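Local coordinates for oligopeptide-binding protein AppA (Bacillus subtilis, PDB 1XOC) that captures oligopeptides outside the cell membrane and delivers them to an ABC-type permease that can replace the Opp system in sporulation and genetic competence, at residues T57-E61 against Y511-K515; K274-F278 against K358-F362; I323-F328 against Y474-E479. Residues are numbered along the deposited sequence.

How the interactions relate
Interactions 1 and 2 lie on opposite sides of the chain's centre, about 44 Å apart between centres; the centre of interaction 3 lies about 34 Å from that of interaction 1 and about 24 Å from that of interaction 2, and the nearest atoms are about 16 and 11 Å apart. Interaction 1 pairs an early strand with a loop near the C-terminus, so both other contacts fall between its segments in sequence. Those two interleave along the chain (274-278, 323-328, 358-362, 474-479), and helix 281-289 packs against both, through F278 and F360 of interaction 2 and F328 and E479 of interaction 3. Interaction 1 thus returns the chain's end to the early five-stranded sheet, beside the bound peptide.

Interaction 1. Residues T57-E61 against Y511-K515; sequences TKTDE and YNIEK
Residues 57-59 form an edge strand that passes into a loop at D60 and E61, while 511-515 is a loop closing in a 3-10 turn (513-515) held by the hydrogen bond from K515 N to N512 O, 2.8 Å. The two run at 111° to one another, end to end; the nearest CA atoms, of E61 and Y511, are 8.1 Å apart, so side chains bridge the gap. N512 adopts a left-handed backbone conformation.

Polar contacts centre on K58, whose side chain points across with chi1 and chi2 t and chi3 m. Its NZ donates to N512 OD1 at 2.8 Å and makes a salt bridge with E514 OE2 at 3.5 Å; E514 (chi1 p, chi2 m) curls back to meet it. Waters 1 and 2 each accept from K58 NZ (3.0 and 2.9 Å) and donate to E514 OE2 (both 2.6 Å), two water bridges alongside the salt bridge. Water 3 joins E61 OE2 (2.9 Å) to Y511 OH (2.6 Å).

Van der Waals contacts gather round the Y511 ring, chi1 t: K58 CD lies 3.7 Å and T59 O 3.6 Å from its CE1, E61 OE2 is 3.6 Å from its CE2, and D60 CB is 3.4 Å from its OH.

T59 turns away, its OG1 hydrogen-bonded to D154 OD1 and its side chain packed on the bound peptide's backbone. The C-terminal loop lies over the K58 side of edge strand 57-59, with T59 and the bound peptide on the other side, at the peptide site of a family 5 solute-binding protein.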
ATOM      1  N   THR A  57      -1.937  16.871   7.079  1.00 27.15           N
ATOM      2  CA  THR A  57      -2.547  17.087   5.763  1.00 28.36           C
ATOM      3  C   THR A  57      -3.312  15.857   5.334  1.00 28.39           C
ATOM      4  O   THR A  57      -3.195  14.794   5.971  1.00 28.69           O
ATOM      5  CB  THR A  57      -1.512  17.380   4.674  1.00 28.78           C
ATOM      6  OG1 THR A  57      -0.597  16.269   4.622  1.00 29.03           O
ATOM      7  CG2 THR A  57      -0.771  18.698   4.937  1.00 29.54           C
ATOM      8  N   LYS A  58      -4.031  15.943   4.238  1.00 30.20           N
ATOM      9  CA  LYS A  58      -4.831  14.864   3.688  1.00 31.73           C
ATOM     10  C   LYS A  58      -4.858  15.040   2.186  1.00 31.62           C
ATOM     11  O   LYS A  58      -5.065  16.151   1.694  1.00 31.46           O
ATOM     12  CB  LYS A  58      -6.252  14.953   4.254  1.00 33.30           C
ATOM     13  CG  LYS A  58      -7.227  13.932   3.803  1.00 36.31           C
ATOM     14  CD  LYS A  58      -8.636  14.262   4.366  1.00 38.12           C
ATOM     15  CE  LYS A  58      -8.904  13.667   5.724  1.00 43.31           C
ATOM     16  NZ  LYS A  58     -10.257  14.095   6.264  1.00 42.17           N
ATOM     17  N   THR A  59      -4.633  13.967   1.445  1.00 31.58           N
ATOM     18  CA  THR A  59      -4.676  14.012  -0.004  1.00 31.35           C
ATOM     19  C   THR A  59      -6.075  13.622  -0.448  1.00 31.46           C
ATOM     20  O   THR A  59      -6.605  12.557  -0.051  1.00 31.27           O
ATOM     21  CB  THR A  59      -3.564  13.156  -0.647  1.00 31.79           C
ATOM     22  OG1 THR A  59      -2.291  13.739  -0.327  1.00 33.26           O
ATOM     23  CG2 THR A  59      -3.697  13.057  -2.124  1.00 31.95           C
ATOM     24  N   ASP A  60      -6.706  14.515  -1.209  1.00 31.34           N
ATOM     25  CA  ASP A  60      -8.096  14.341  -1.558  1.00 32.78           C
ATOM     26  C   ASP A  60      -8.292  13.442  -2.776  1.00 31.52           C
ATOM     27  O   ASP A  60      -7.327  12.871  -3.314  1.00 30.57           O
ATOM     28  CB  ASP A  60      -8.797  15.692  -1.676  1.00 32.65           C
ATOM     29  CG  ASP A  60      -8.448  16.426  -2.915  1.00 32.79           C
ATOM     30  OD1 ASP A  60      -7.766  15.852  -3.787  1.00 31.37           O
ATOM     31  OD2 ASP A  60      -8.881  17.608  -3.075  1.00 35.70           O
ATOM     32  N   GLU A  61      -9.553  13.260  -3.160  1.00 32.87           N
ATOM     33  CA  GLU A  61      -9.891  12.334  -4.249  1.00 34.40           C
ATOM     34  C   GLU A  61      -9.349  12.728  -5.623  1.00 35.86           C
ATOM     35  O   GLU A  61      -9.291  11.894  -6.532  1.00 36.63           O
ATOM     36  CB  GLU A  61     -11.399  12.095  -4.315  1.00 35.56           C
ATOM     37  CG  GLU A  61     -12.218  13.243  -4.861  1.00 36.88           C
ATOM     38  CD  GLU A  61     -12.456  14.388  -3.876  1.00 39.47           C
ATOM     39  OE1 GLU A  61     -13.161  15.334  -4.276  1.00 41.81           O
ATOM     40  OE2 GLU A  61     -11.976  14.360  -2.716  1.00 37.96           O
ATOM     41  N   TYR A 511     -12.159   6.824   2.441  1.00 30.02           N
ATOM     42  CA  TYR A 511     -11.868   8.240   2.489  1.00 30.36           C
ATOM     43  C   TYR A 511     -13.072   9.029   3.006  1.00 29.89           C
ATOM     44  O   TYR A 511     -14.148   8.928   2.455  1.00 29.95           O
ATOM     45  CB  TYR A 511     -11.478   8.759   1.109  1.00 30.16           C
ATOM     46  CG  TYR A 511     -11.210  10.267   1.041  1.00 30.00           C
ATOM     47  CD1 TYR A 511     -10.092  10.821   1.651  1.00 29.31           C
ATOM     48  CD2 TYR A 511     -12.072  11.113   0.384  1.00 29.11           C
ATOM     49  CE1 TYR A 511      -9.843  12.205   1.580  1.00 31.67           C
ATOM     50  CE2 TYR A 511     -11.837  12.475   0.338  1.00 30.67           C
ATOM     51  CZ  TYR A 511     -10.719  12.997   0.958  1.00 31.64           C
ATOM     52  OH  TYR A 511     -10.454  14.350   0.943  1.00 34.30           O
ATOM     53  N   ASN A 512     -12.846   9.854   4.020  1.00 31.21           N
ATOM     54  CA  ASN A 512     -13.868  10.781   4.546  1.00 30.86           C
ATOM     55  C   ASN A 512     -15.175  10.094   4.961  1.00 30.64           C
ATOM     56  O   ASN A 512     -16.267  10.671   4.887  1.00 30.30           O
ATOM     57  CB  ASN A 512     -14.092  11.948   3.604  1.00 32.18           C
ATOM     58  CG  ASN A 512     -13.155  13.096   3.881  1.00 34.59           C
ATOM     59  OD1 ASN A 512     -12.161  12.961   4.623  1.00 39.85           O
ATOM     60  ND2 ASN A 512     -13.435  14.229   3.267  1.00 36.20           N
ATOM     61  N   ILE A 513     -15.028   8.873   5.457  1.00 30.61           N
ATOM     62  CA  ILE A 513     -16.142   8.071   5.997  1.00 30.19           C
ATOM     63  C   ILE A 513     -16.937   8.828   7.071  1.00 29.93           C
ATOM     64  O   ILE A 513     -18.156   8.621   7.201  1.00 29.67           O
ATOM     65  CB  ILE A 513     -15.658   6.659   6.466  1.00 30.59           C
ATOM     66  CG1 ILE A 513     -16.863   5.818   6.920  1.00 30.61           C
ATOM     67  CG2 ILE A 513     -14.541   6.739   7.512  1.00 30.59           C
ATOM     68  CD1 ILE A 513     -16.552   4.346   6.992  1.00 30.90           C
ATOM     69  N   GLU A 514     -16.273   9.742   7.779  1.00 29.94           N
ATOM     70  CA  GLU A 514     -16.980  10.611   8.747  1.00 30.62           C
ATOM     71  C   GLU A 514     -18.017  11.532   8.122  1.00 31.00           C
ATOM     72  O   GLU A 514     -18.843  12.108   8.839  1.00 32.03           O
ATOM     73  CB  GLU A 514     -15.970  11.416   9.568  1.00 30.82           C
ATOM     74  CG  GLU A 514     -15.033  12.292   8.765  1.00 32.12           C
ATOM     75  CD  GLU A 514     -13.730  11.607   8.270  1.00 34.05           C
ATOM     76  OE1 GLU A 514     -13.625  10.355   8.098  1.00 35.86           O
ATOM     77  OE2 GLU A 514     -12.777  12.369   8.053  1.00 38.06           O
ATOM     78  N   LYS A 515     -17.980  11.691   6.794  1.00 30.02           N
ATOM     79  CA  LYS A 515     -18.910  12.543   6.103  1.00 30.10           C
ATOM     80  C   LYS A 515     -20.016  11.775   5.383  1.00 28.93           C
ATOM     81  O   LYS A 515     -20.906  12.377   4.796  1.00 28.84           O
ATOM     82  CB  LYS A 515     -18.188  13.370   5.030  1.00 30.60           C
ATOM     83  CG  LYS A 515     -16.935  14.131   5.451  1.00 34.71           C
ATOM     84  CD  LYS A 515     -17.154  15.065   6.587  1.00 35.80           C
ATOM     85  CE  LYS A 515     -15.823  15.658   7.033  1.00 37.62           C
ATOM     86  NZ  LYS A 515     -15.972  16.501   8.251  1.00 37.64           N
TER
HETATM   87  O   HOH W   1     -11.862  14.758   8.709  1.00 26.69           O
HETATM   88  O   HOH W   2     -10.363  11.476   7.508  1.00 32.68           O
HETATM   89  O   HOH W   3     -12.169  15.927  -0.253  1.00 37.10           O

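Interaction 2. Residues K274-F278 against K358-F362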
ATOM      1  N   LYS A 274      17.411 -12.636  -3.343  1.00 33.15           N
ATOM      2  CA  LYS A 274      18.132 -13.461  -2.371  1.00 34.80           C
ATOM      3  C   LYS A 274      18.189 -14.894  -2.873  1.00 34.68           C
ATOM      4  O   LYS A 274      19.141 -15.621  -2.582  1.00 34.85           O
ATOM      5  CB  LYS A 274      17.455 -13.462  -1.008  1.00 35.63           C
ATOM      6  CG  LYS A 274      17.932 -12.416  -0.068  1.00 38.95           C
ATOM      7  CD  LYS A 274      17.248 -12.562   1.288  1.00 39.33           C
ATOM      8  CE  LYS A 274      18.031 -13.430   2.253  1.00 43.75           C
ATOM      9  NZ  LYS A 274      17.144 -13.878   3.391  1.00 45.68           N
ATOM     10  N   ASN A 275      17.164 -15.303  -3.616  1.00 34.26           N
ATOM     11  CA  ASN A 275      17.121 -16.637  -4.219  1.00 34.34           C
ATOM     12  C   ASN A 275      17.947 -16.665  -5.499  1.00 34.47           C
ATOM     13  O   ASN A 275      17.701 -15.894  -6.418  1.00 34.03           O
ATOM     14  CB  ASN A 275      15.673 -17.065  -4.507  1.00 34.26           C
ATOM     15  CG  ASN A 275      15.543 -18.545  -4.855  1.00 34.33           C
ATOM     16  OD1 ASN A 275      16.252 -19.059  -5.724  1.00 33.74           O
ATOM     17  ND2 ASN A 275      14.614 -19.231  -4.196  1.00 34.87           N
ATOM     18  N   GLU A 276      18.924 -17.572  -5.532  1.00 34.62           N
ATOM     19  CA  GLU A 276      19.808 -17.796  -6.672  1.00 35.27           C
ATOM     20  C   GLU A 276      19.073 -17.807  -8.013  1.00 34.24           C
ATOM     21  O   GLU A 276      19.609 -17.354  -9.028  1.00 33.18           O
ATOM     22  CB  GLU A 276      20.509 -19.161  -6.533  1.00 35.62           C
ATOM     23  CG  GLU A 276      21.364 -19.359  -5.289  1.00 38.69           C
ATOM     24  CD  GLU A 276      21.652 -20.858  -4.995  1.00 39.93           C
ATOM     25  OE1 GLU A 276      22.323 -21.528  -5.827  1.00 44.68           O
ATOM     26  OE2 GLU A 276      21.201 -21.366  -3.928  1.00 45.56           O
ATOM     27  N   LEU A 277      17.858 -18.361  -8.015  1.00 33.53           N
ATOM     28  CA  LEU A 277      17.090 -18.525  -9.244  1.00 32.79           C
ATOM     29  C   LEU A 277      16.790 -17.200  -9.913  1.00 32.26           C
ATOM     30  O   LEU A 277      16.644 -17.144 -11.136  1.00 31.98           O
ATOM     31  CB  LEU A 277      15.774 -19.259  -8.970  1.00 32.35           C
ATOM     32  CG  LEU A 277      15.882 -20.712  -8.470  1.00 31.99           C
ATOM     33  CD1 LEU A 277      14.493 -21.307  -8.205  1.00 31.24           C
ATOM     34  CD2 LEU A 277      16.675 -21.591  -9.419  1.00 33.79           C
ATOM     35  N   PHE A 278      16.693 -16.143  -9.115  1.00 31.49           N
ATOM     36  CA  PHE A 278      16.181 -14.872  -9.612  1.00 31.83           C
ATOM     37  C   PHE A 278      17.212 -13.760  -9.629  1.00 31.90           C
ATOM     38  O   PHE A 278      16.860 -12.628  -9.845  1.00 31.94           O
ATOM     39  CB  PHE A 278      14.959 -14.440  -8.789  1.00 31.21           C
ATOM     40  CG  PHE A 278      13.887 -15.484  -8.724  1.00 30.34           C
ATOM     41  CD1 PHE A 278      13.389 -16.038  -9.887  1.00 28.73           C
ATOM     42  CD2 PHE A 278      13.389 -15.930  -7.507  1.00 31.07           C
ATOM     43  CE1 PHE A 278      12.438 -17.024  -9.855  1.00 28.86           C
ATOM     44  CE2 PHE A 278      12.423 -16.903  -7.464  1.00 29.54           C
ATOM     45  CZ  PHE A 278      11.940 -17.458  -8.643  1.00 29.88           C
ATOM     46  N   LYS A 358      21.430 -27.660  -9.725  1.00 32.19           N
ATOM     47  CA  LYS A 358      20.226 -27.104  -9.105  1.00 32.06           C
ATOM     48  C   LYS A 358      19.069 -27.162 -10.092  1.00 31.21           C
ATOM     49  O   LYS A 358      19.264 -26.895 -11.275  1.00 31.29           O
ATOM     50  CB  LYS A 358      20.452 -25.640  -8.722  1.00 32.47           C
ATOM     51  CG  LYS A 358      20.960 -25.392  -7.300  1.00 34.44           C
ATOM     52  CD  LYS A 358      20.542 -23.992  -6.817  1.00 34.52           C
ATOM     53  CE  LYS A 358      19.032 -23.917  -6.511  1.00 36.68           C
ATOM     54  NZ  LYS A 358      18.503 -22.527  -6.533  1.00 37.54           N
ATOM     55  N   LYS A 359      17.868 -27.470  -9.605  1.00 30.03           N
ATOM     56  CA  LYS A 359      16.696 -27.535 -10.469  1.00 29.31           C
ATOM     57  C   LYS A 359      15.915 -26.251 -10.299  1.00 28.17           C
ATOM     58  O   LYS A 359      15.948 -25.657  -9.230  1.00 27.35           O
ATOM     59  CB  LYS A 359      15.846 -28.770 -10.156  1.00 29.57           C
ATOM     60  CG  LYS A 359      15.050 -28.742  -8.858  1.00 30.34           C
ATOM     61  CD  LYS A 359      14.310 -30.074  -8.603  1.00 30.69           C
ATOM     62  CE  LYS A 359      13.191 -29.924  -7.543  1.00 31.29           C
ATOM     63  NZ  LYS A 359      11.996 -30.809  -7.790  1.00 30.97           N
ATOM     64  N   PHE A 360      15.238 -25.816 -11.356  1.00 27.27           N
ATOM     65  CA  PHE A 360      14.473 -24.577 -11.319  1.00 27.08           C
ATOM     66  C   PHE A 360      13.118 -24.903 -10.692  1.00 26.53           C
ATOM     67  O   PHE A 360      12.160 -25.214 -11.389  1.00 25.54           O
ATOM     68  CB  PHE A 360      14.309 -23.988 -12.718  1.00 27.06           C
ATOM     69  CG  PHE A 360      14.208 -22.484 -12.739  1.00 27.65           C
ATOM     70  CD1 PHE A 360      15.012 -21.742 -13.588  1.00 27.81           C
ATOM     71  CD2 PHE A 360      13.314 -21.803 -11.904  1.00 27.53           C
ATOM     72  CE1 PHE A 360      14.933 -20.360 -13.627  1.00 28.52           C
ATOM     73  CE2 PHE A 360      13.233 -20.405 -11.945  1.00 28.41           C
ATOM     74  CZ  PHE A 360      14.047 -19.696 -12.805  1.00 28.79           C
ATOM     75  N   SER A 361      13.089 -24.842  -9.361  1.00 26.26           N
ATOM     76  CA  SER A 361      11.936 -25.181  -8.549  1.00 26.42           C
ATOM     77  C   SER A 361      11.834 -24.192  -7.397  1.00 26.20           C
ATOM     78  O   SER A 361      12.821 -23.962  -6.695  1.00 25.95           O
ATOM     79  CB  SER A 361      12.121 -26.573  -7.966  1.00 26.71           C
ATOM     80  OG  SER A 361      11.055 -26.900  -7.094  1.00 29.02           O
ATOM     81  N   PHE A 362      10.645 -23.619  -7.207  1.00 26.60           N
ATOM     82  CA  PHE A 362      10.414 -22.656  -6.133  1.00 26.27           C
ATOM     83  C   PHE A 362       8.949 -22.607  -5.711  1.00 25.69           C
ATOM     84  O   PHE A 362       8.073 -23.132  -6.383  1.00 25.63           O
ATOM     85  CB  PHE A 362      10.883 -21.252  -6.549  1.00 26.70           C
ATOM     86  CG  PHE A 362      10.085 -20.644  -7.665  1.00 26.90           C
ATOM     87  CD1 PHE A 362       9.024 -19.769  -7.393  1.00 29.05           C
ATOM     88  CD2 PHE A 362      10.391 -20.933  -8.985  1.00 28.75           C
ATOM     89  CE1 PHE A 362       8.287 -19.232  -8.420  1.00 28.65           C
ATOM     90  CE2 PHE A 362       9.671 -20.408 -10.006  1.00 30.32           C
ATOM     91  CZ  PHE A 362       8.619 -19.525  -9.736  1.00 30.29           C
TER
HETATM   92  O   HOH W   4      14.025 -22.273  -4.729  1.00 32.37           O
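N275 opens the contact with an Asx turn: its OD1 accepts from L277 N at 2.9 Å, while its ND2 gives a hydrogen bond to water 4 (3.1 Å), which in turn donates to S361 O (2.9 Å). Nearer the solvent, E276 OE1 rests 3.2 Å from K358 CD, and a long salt bridge of 3.9 Å links E276 OE2 to K358 NZ. L277 is the main plug. Its CD2 sits over the face of F360 in a CH-pi contact, 4.2 Å from the ring centroid, and its CD1 comes within 3.5 Å of S361 O and 4.0 Å of F362 CB. The loop joining strand 265-271 to helix 281-289 is thereby set against strand 358-367 of the mixed sheet, where an inverse gamma turn centred on F360 interrupts the strand. F278 completes the apolar cluster: its edge meets the face of F362 in a T-shaped pair, centroids 5.1 Å apart and planes at 84°, and its CE1 lies 4.1 Å from F360 CE2 at the edge of that ring.

Interaction 3. Residues I323-F328 against Y474-E479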
ATOM      1  N   ILE A 323       6.342   6.947 -23.637  1.00 33.21           N
ATOM      2  CA  ILE A 323       7.573   6.185 -23.421  1.00 32.88           C
ATOM      3  C   ILE A 323       7.447   4.785 -24.047  1.00 32.89           C
ATOM      4  O   ILE A 323       6.413   4.120 -23.918  1.00 32.45           O
ATOM      5  CB  ILE A 323       7.867   6.078 -21.894  1.00 32.66           C
ATOM      6  CG1 ILE A 323       9.332   5.781 -21.620  1.00 32.50           C
ATOM      7  CG2 ILE A 323       6.989   5.009 -21.208  1.00 32.43           C
ATOM      8  CD1 ILE A 323       9.595   5.473 -20.153  1.00 32.36           C
ATOM      9  N   ASP A 324       8.490   4.336 -24.736  1.00 32.55           N
ATOM     10  CA  ASP A 324       8.522   2.957 -25.212  1.00 32.58           C
ATOM     11  C   ASP A 324       9.455   2.159 -24.314  1.00 31.63           C
ATOM     12  O   ASP A 324      10.657   2.198 -24.449  1.00 32.04           O
ATOM     13  CB  ASP A 324       8.956   2.880 -26.688  1.00 33.38           C
ATOM     14  CG  ASP A 324       7.766   3.001 -27.679  1.00 35.50           C
ATOM     15  OD1 ASP A 324       6.611   2.695 -27.286  1.00 39.02           O
ATOM     16  OD2 ASP A 324       7.990   3.383 -28.859  1.00 37.45           O
ATOM     17  N   VAL A 325       8.876   1.441 -23.378  1.00 31.18           N
ATOM     18  CA  VAL A 325       9.626   0.649 -22.426  1.00 30.74           C
ATOM     19  C   VAL A 325       9.650  -0.790 -22.970  1.00 30.03           C
ATOM     20  O   VAL A 325       8.757  -1.158 -23.723  1.00 29.79           O
ATOM     21  CB  VAL A 325       8.932   0.783 -21.033  1.00 30.99           C
ATOM     22  CG1 VAL A 325       8.662  -0.536 -20.393  1.00 31.45           C
ATOM     23  CG2 VAL A 325       9.718   1.724 -20.144  1.00 30.85           C
ATOM     24  N   PRO A 326      10.683  -1.590 -22.630  1.00 29.34           N
ATOM     25  CA  PRO A 326      10.599  -2.995 -23.026  1.00 29.44           C
ATOM     26  C   PRO A 326       9.425  -3.675 -22.330  1.00 29.02           C
ATOM     27  O   PRO A 326       9.269  -3.547 -21.122  1.00 28.49           O
ATOM     28  CB  PRO A 326      11.922  -3.605 -22.542  1.00 28.98           C
ATOM     29  CG  PRO A 326      12.451  -2.694 -21.570  1.00 29.96           C
ATOM     30  CD  PRO A 326      11.937  -1.307 -21.913  1.00 29.85           C
ATOM     31  N   LYS A 327       8.626  -4.398 -23.101  1.00 29.28           N
ATOM     32  CA  LYS A 327       7.403  -5.009 -22.592  1.00 29.39           C
ATOM     33  C   LYS A 327       7.517  -6.492 -22.278  1.00 29.53           C
ATOM     34  O   LYS A 327       6.732  -6.980 -21.469  1.00 28.75           O
ATOM     35  CB  LYS A 327       6.278  -4.802 -23.591  1.00 30.03           C
ATOM     36  CG  LYS A 327       5.833  -3.366 -23.684  1.00 30.29           C
ATOM     37  CD  LYS A 327       4.730  -3.263 -24.690  1.00 31.45           C
ATOM     38  CE  LYS A 327       4.015  -1.946 -24.611  1.00 33.29           C
ATOM     39  NZ  LYS A 327       2.711  -2.084 -25.325  1.00 36.55           N
ATOM     40  N   PHE A 328       8.465  -7.197 -22.912  1.00 28.62           N
ATOM     41  CA  PHE A 328       8.622  -8.650 -22.720  1.00 29.34           C
ATOM     42  C   PHE A 328       7.292  -9.378 -22.959  1.00 29.63           C
ATOM     43  O   PHE A 328       6.842 -10.198 -22.149  1.00 30.58           O
ATOM     44  CB  PHE A 328       9.203  -8.964 -21.342  1.00 28.39           C
ATOM     45  CG  PHE A 328      10.521  -8.285 -21.090  1.00 28.60           C
ATOM     46  CD1 PHE A 328      10.584  -7.115 -20.344  1.00 28.12           C
ATOM     47  CD2 PHE A 328      11.686  -8.767 -21.673  1.00 29.35           C
ATOM     48  CE1 PHE A 328      11.795  -6.481 -20.138  1.00 27.52           C
ATOM     49  CE2 PHE A 328      12.891  -8.131 -21.470  1.00 27.89           C
ATOM     50  CZ  PHE A 328      12.937  -6.991 -20.705  1.00 28.63           C
ATOM     51  N   TYR A 474      12.110   4.643 -15.188  1.00 31.78           N
ATOM     52  CA  TYR A 474      11.180   3.647 -15.712  1.00 31.44           C
ATOM     53  C   TYR A 474      11.829   2.691 -16.708  1.00 31.69           C
ATOM     54  O   TYR A 474      11.594   1.489 -16.648  1.00 32.15           O
ATOM     55  CB  TYR A 474      10.004   4.350 -16.373  1.00 31.69           C
ATOM     56  CG  TYR A 474       9.117   5.106 -15.422  1.00 30.61           C
ATOM     57  CD1 TYR A 474       8.539   6.300 -15.807  1.00 33.45           C
ATOM     58  CD2 TYR A 474       8.808   4.604 -14.153  1.00 33.51           C
ATOM     59  CE1 TYR A 474       7.711   6.987 -14.959  1.00 33.07           C
ATOM     60  CE2 TYR A 474       7.984   5.292 -13.298  1.00 32.87           C
ATOM     61  CZ  TYR A 474       7.426   6.465 -13.718  1.00 33.19           C
ATOM     62  OH  TYR A 474       6.616   7.158 -12.891  1.00 33.66           O
ATOM     63  N   GLN A 475      12.636   3.211 -17.631  1.00 31.40           N
ATOM     64  CA  GLN A 475      13.364   2.349 -18.558  1.00 31.43           C
ATOM     65  C   GLN A 475      14.216   1.319 -17.838  1.00 31.33           C
ATOM     66  O   GLN A 475      14.226   0.159 -18.213  1.00 31.93           O
ATOM     67  CB  GLN A 475      14.266   3.163 -19.494  1.00 31.59           C
ATOM     68  CG  GLN A 475      13.525   3.876 -20.599  1.00 32.72           C
ATOM     69  CD  GLN A 475      12.965   2.955 -21.663  1.00 33.51           C
ATOM     70  OE1 GLN A 475      12.155   3.383 -22.483  1.00 34.13           O
ATOM     71  NE2 GLN A 475      13.391   1.692 -21.664  1.00 33.85           N
ATOM     72  N   LYS A 476      14.972   1.756 -16.841  1.00 31.05           N
ATOM     73  CA  LYS A 476      15.875   0.854 -16.130  1.00 31.34           C
ATOM     74  C   LYS A 476      15.101  -0.201 -15.340  1.00 30.71           C
ATOM     75  O   LYS A 476      15.454  -1.372 -15.371  1.00 30.21           O
ATOM     76  CB  LYS A 476      16.830   1.622 -15.219  1.00 31.16           C
ATOM     77  CG  LYS A 476      17.859   2.434 -16.003  1.00 32.39           C
ATOM     78  CD  LYS A 476      19.090   2.783 -15.173  1.00 33.09           C
ATOM     79  CE  LYS A 476      20.173   3.440 -16.025  1.00 32.47           C
ATOM     80  NZ  LYS A 476      20.793   2.517 -17.030  1.00 33.82           N
ATOM     81  N   ILE A 477      14.048   0.207 -14.649  1.00 31.19           N
ATOM     82  CA  ILE A 477      13.240  -0.760 -13.896  1.00 31.21           C
ATOM     83  C   ILE A 477      12.576  -1.757 -14.845  1.00 31.40           C
ATOM     84  O   ILE A 477      12.587  -2.968 -14.611  1.00 31.14           O
ATOM     85  CB  ILE A 477      12.208  -0.046 -12.995  1.00 31.02           C
ATOM     86  CG1 ILE A 477      12.956   0.748 -11.931  1.00 31.81           C
ATOM     87  CG2 ILE A 477      11.247  -1.055 -12.328  1.00 31.93           C
ATOM     88  CD1 ILE A 477      12.142   1.758 -11.200  1.00 32.06           C
ATOM     89  N   ALA A 478      11.999  -1.254 -15.927  1.00 31.79           N
ATOM     90  CA  ALA A 478      11.408  -2.133 -16.941  1.00 32.05           C
ATOM     91  C   ALA A 478      12.429  -3.114 -17.516  1.00 32.57           C
ATOM     92  O   ALA A 478      12.177  -4.309 -17.575  1.00 32.80           O
ATOM     93  CB  ALA A 478      10.766  -1.319 -18.041  1.00 32.82           C
ATOM     94  N   GLU A 479      13.593  -2.625 -17.917  1.00 32.43           N
ATOM     95  CA  GLU A 479      14.630  -3.511 -18.455  1.00 32.18           C
ATOM     96  C   GLU A 479      15.023  -4.596 -17.444  1.00 32.18           C
ATOM     97  O   GLU A 479      15.213  -5.753 -17.806  1.00 33.20           O
ATOM     98  CB  GLU A 479      15.866  -2.703 -18.884  1.00 32.97           C
ATOM     99  CG  GLU A 479      17.131  -3.545 -19.179  1.00 34.93           C
ATOM    100  CD  GLU A 479      17.028  -4.445 -20.423  1.00 39.55           C
ATOM    101  OE1 GLU A 479      16.019  -4.350 -21.161  1.00 42.52           O
ATOM    102  OE2 GLU A 479      17.976  -5.240 -20.672  1.00 42.30           O
TER
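An irregular run of chain, 323-328, drapes over one side of a helix, the nearest CA atoms across it being those of V325 and Q475, 5.6 Å apart, and of P326 and E479, 6.1 Å. The small side chain of A478 leaves the low point of the helix surface, and two apolar bumps settle on it: V325 CG1 lies 3.3 Å from A478 CB, and P326 CD is 4.0 Å from the same atom. The proline ring fills the hollow lined by Q475, A478 and E479, with its CG 3.8 Å from E479 N. Further back, I323 reaches down so that its CD1 touches Y474 CB at 4.0 Å, and V325 CG2 lies 4.0 Å from Y474 O.

The Q475 side chain stands as a bump beside I323, V325 and P326, its end close to the backbone of D324. At the far end F328, in a left-handed backbone conformation (phi/psi 53/49), turns its ring back toward the helix; its edge meets A478 O, with CE1 3.4 Å from that oxygen, and its CZ is 3.9 Å from E479 O.

Helix 463-480 therefore carries on its surface the loop leading to helix 332-341. Helix 281-289 borders the F328 and E479 end: F328 packs on its Q285, T288 and T289, and E479 forms a salt bridge with its K281.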